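4-oxalocrotonate decarboxylase NahK (Pseudomonas putida, PDB 5D2K) catalyses the metal-assisted decarboxylation of (3E)-2-oxohex-3-enedioate to 2-oxopent-4-enoate and carbon dioxide, a step in the bacterial breakdown of naphthalene. Local coordinates at residues A[53-56]-A[57-61]. The protein carries 1 engineered substitution. Sequence-based numbering, arbitrary orientation.
Sequences EIRR and RKEAR. With EDO (1,2-ethanediol), chain E.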
ATOM      1  N   GLU A  53       9.170  12.630   4.990  1.00 10.70           N
ATOM      2  CA  GLU A  53      10.591  12.753   5.280  1.00 11.85           C
ATOM      3  C   GLU A  53      11.299  11.419   5.042  1.00 10.51           C
ATOM      4  O   GLU A  53      12.424  11.402   4.558  1.00  9.73           O
ATOM      5  CB  GLU A  53      10.822  13.255   6.709  1.00 10.01           C
ATOM      6  CG  GLU A  53      12.276  13.242   7.183  1.00  9.81           C
ATOM      7  CD  GLU A  53      13.259  14.054   6.356  1.00 13.18           C
ATOM      8  OE1 GLU A  53      12.856  14.907   5.525  1.00 13.63           O
ATOM      9  OE2 GLU A  53      14.478  13.833   6.565  1.00 12.71           O
ATOM     10  N   ILE A  54      10.644  10.303   5.355  1.00 10.52           N
ATOM     11  CA  ILE A  54      11.224   9.001   5.030  1.00  9.94           C
ATOM     12  C   ILE A  54      11.364   8.876   3.514  1.00  9.70           C
ATOM     13  O   ILE A  54      12.401   8.425   3.013  1.00  9.04           O
ATOM     14  CB  ILE A  54      10.377   7.842   5.592  1.00  9.55           C
ATOM     15  CG1 ILE A  54      10.384   7.881   7.131  1.00  8.96           C
ATOM     16  CG2 ILE A  54      10.917   6.510   5.116  1.00  9.25           C
ATOM     17  CD1 ILE A  54       9.517   6.799   7.777  1.00 11.17           C
ATOM     18  N   ARG A  55      10.328   9.288   2.779  1.00  7.96           N
ATOM     19  CA  ARG A  55      10.432   9.327   1.318  1.00  8.63           C
ATOM     20  C   ARG A  55      11.650  10.138   0.855  1.00  8.81           C
ATOM     21  O   ARG A  55      12.386   9.695  -0.036  1.00  9.73           O
ATOM     22  CB  ARG A  55       9.149   9.901   0.688  1.00  7.98           C
ATOM     23  CG  ARG A  55       9.185   9.894  -0.836  1.00 11.07           C
ATOM     24  CD  ARG A  55       7.929  10.489  -1.462  1.00 13.86           C
ATOM     25  NE  ARG A  55       8.136  10.700  -2.897  1.00 14.74           N
ATOM     26  CZ  ARG A  55       7.163  10.667  -3.805  1.00 18.13           C
ATOM     27  NH1 ARG A  55       5.915  10.440  -3.432  1.00 15.53           N
ATOM     28  NH2 ARG A  55       7.450  10.862  -5.086  1.00 19.70           N
ATOM     29  N   ARG A  56      11.866  11.310   1.465  1.00  9.50           N
ATOM     30  CA  ARG A  56      13.005  12.145   1.118  1.00 10.27           C
ATOM     31  C   ARG A  56      14.344  11.444   1.412  1.00 11.57           C
ATOM     32  O   ARG A  56      15.272  11.508   0.603  1.00 11.00           O
ATOM     33  CB  ARG A  56      12.947  13.490   1.856  1.00 11.44           C
ATOM     34  CG  ARG A  56      13.953  14.502   1.304  1.00 15.21           C
ATOM     35  CD  ARG A  56      14.359  15.539   2.357  1.00 15.70           C
ATOM     36  NE  ARG A  56      14.964  14.897   3.521  1.00 15.47           N
ATOM     37  CZ  ARG A  56      16.215  14.449   3.571  1.00 16.36           C
ATOM     38  NH1 ARG A  56      17.021  14.574   2.520  1.00 18.00           N
ATOM     39  NH2 ARG A  56      16.661  13.863   4.671  1.00 18.12           N
ATOM     40  N   ARG A  57      14.434  10.765   2.551  1.00  9.43           N
ATOM     41  CA  ARG A  57      15.644  10.018   2.882  1.00 10.21           C
ATOM     42  C   ARG A  57      15.950   8.984   1.794  1.00 12.18           C
ATOM     43  O   ARG A  57      17.100   8.816   1.380  1.00 12.40           O
ATOM     44  CB  ARG A  57      15.498   9.331   4.244  1.00 12.43           C
ATOM     45  CG  ARG A  57      15.408  10.305   5.427  1.00 11.67           C
ATOM     46  CD  ARG A  57      15.155   9.561   6.752  1.00 11.99           C
ATOM     47  NE  ARG A  57      16.253   8.672   7.131  1.00 11.95           N
ATOM     48  CZ  ARG A  57      17.370   9.077   7.738  1.00 12.01           C
ATOM     49  NH1 ARG A  57      17.541  10.358   8.057  1.00 14.27           N
ATOM     50  NH2 ARG A  57      18.318   8.196   8.036  1.00 14.34           N
ATOM     51  N   LYS A  58      14.912   8.298   1.326  1.00  9.75           N
ATOM     52  CA  LYS A  58      15.121   7.264   0.326  1.00  9.01           C
ATOM     53  C   LYS A  58      15.510   7.879  -1.013  1.00  9.08           C
ATOM     54  O   LYS A  58      16.413   7.375  -1.682  1.00 10.27           O
ATOM     55  CB  LYS A  58      13.866   6.385   0.182  1.00  8.66           C
ATOM     56  CG  LYS A  58      13.601   5.548   1.427  1.00  8.34           C
ATOM     57  CD  LYS A  58      12.605   4.423   1.147  1.00  9.31           C
ATOM     58  CE  LYS A  58      12.275   3.637   2.405  1.00  9.06           C
ATOM     59  NZ  LYS A  58      13.504   3.058   3.069  1.00  9.50           N
ATOM     60  N   GLU A  59      14.851   8.967  -1.401  1.00 10.30           N
ATOM     61  CA  GLU A  59      15.180   9.672  -2.638  0.53 11.43           C
ATOM     62  C   GLU A  59      16.618  10.189  -2.621  1.00 11.83           C
ATOM     63  O   GLU A  59      17.323  10.138  -3.637  1.00 12.73           O
ATOM     64  CB  GLU A  59      14.212  10.838  -2.867  0.53 12.04           C
ATOM     65  CG  GLU A  59      12.790  10.427  -3.264  0.53 13.79           C
ATOM     66  CD  GLU A  59      11.786  11.573  -3.151  0.53 12.99           C
ATOM     67  OE1 GLU A  59      12.018  12.505  -2.345  0.53 16.82           O
ATOM     68  OE2 GLU A  59      10.755  11.538  -3.864  0.53 16.41           O
ATOM     69  N   ALA A  60      17.033  10.703  -1.461  1.00 11.97           N
ATOM     70  CA  ALA A  60      18.357  11.299  -1.321  1.00 14.03           C
ATOM     71  C   ALA A  60      19.470  10.281  -1.487  1.00 14.07           C
ATOM     72  O   ALA A  60      20.583  10.639  -1.895  1.00 17.21           O
ATOM     73  CB  ALA A  60      18.487  11.992   0.033  1.00 13.65           C
ATOM     74  N   ARG A  61      19.191   9.016  -1.179  1.00 12.64           N
ATOM     75  CA  ARG A  61      20.221   7.996  -1.356  1.00 14.54           C
ATOM     76  C   ARG A  61      20.073   7.259  -2.683  1.00 12.93           C
ATOM     77  O   ARG A  61      20.742   6.244  -2.912  1.00 15.59           O
ATOM     78  CB  ARG A  61      20.242   7.014  -0.167  1.00 15.09           C
ATOM     79  CG  ARG A  61      19.116   5.983  -0.057  1.00 16.07           C
ATOM     80  CD  ARG A  61      19.339   5.042   1.147  1.00 16.44           C
ATOM     81  NE  ARG A  61      19.284   5.735   2.441  1.00 15.64           N
ATOM     82  CZ  ARG A  61      18.194   5.823   3.201  1.00 13.33           C
ATOM     83  NH1 ARG A  61      18.234   6.487   4.357  1.00 13.55           N
ATOM     84  NH2 ARG A  61      17.048   5.274   2.806  1.00 11.60           N
TER
HETATM   85  C1  EDO E 303       4.723   9.481  -7.236  1.00 28.05           C
HETATM   86  O1  EDO E 303       5.996  10.104  -7.435  1.00 33.51           O
HETATM   87  C2  EDO E 303       3.734  10.532  -6.757  1.00 28.55           C
HETATM   88  O2  EDO E 303       4.013  10.894  -5.400  1.00 25.77           O
HETATM   89  O   HOH W   1      15.620  12.485   8.612  1.00 13.32           O
HETATM   90  O   HOH W   2      10.137  10.938  -6.435  1.00 23.01           O
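Arg55 and Glu59 form an i to i+4 salt bridge near the C-terminal end of helix 44-60, where four successive backbone carbonyls, Glu53 to Arg56, accept the N-H groups of Arg57 to Ala60. Extended from CG to NE, with CG anti to the backbone N (chi1 -177°), Arg55 brings NE within 2.9 Å of Glu59 OE2. The bond is nearly straight and lies close to the guanidinium plane, yet it reaches the carboxylate from above its plane. A water accepts from Arg55 NH2 and donates to Glu59 OE2, bridging the pair a second time. Ethanediol, probably from the crystallisation liquor, accepts from Arg55 NH1 through its O2 (2.8 Å) and from Arg55 NH2 through its O1, so all three guanidinium nitrogens have acceptors. On a neighbouring face of the helix, Arg56 grips Glu53, three residues back, side-on: NE to OE1 at 2.9 Å and NH2 to OE2, both on the syn side, though tilted out of the carboxylate plane. Arg57 NE and Lys58 NZ pair with Glu23 of helix 12-27; Lys58 NZ also meets Glu26 of that helix and, beyond it, Tyr94 OH. Between Glu53 and Arg57 a water does the joining, accepting from Arg57 NH1 and donating to Glu53 OE2 at 2.7 Å.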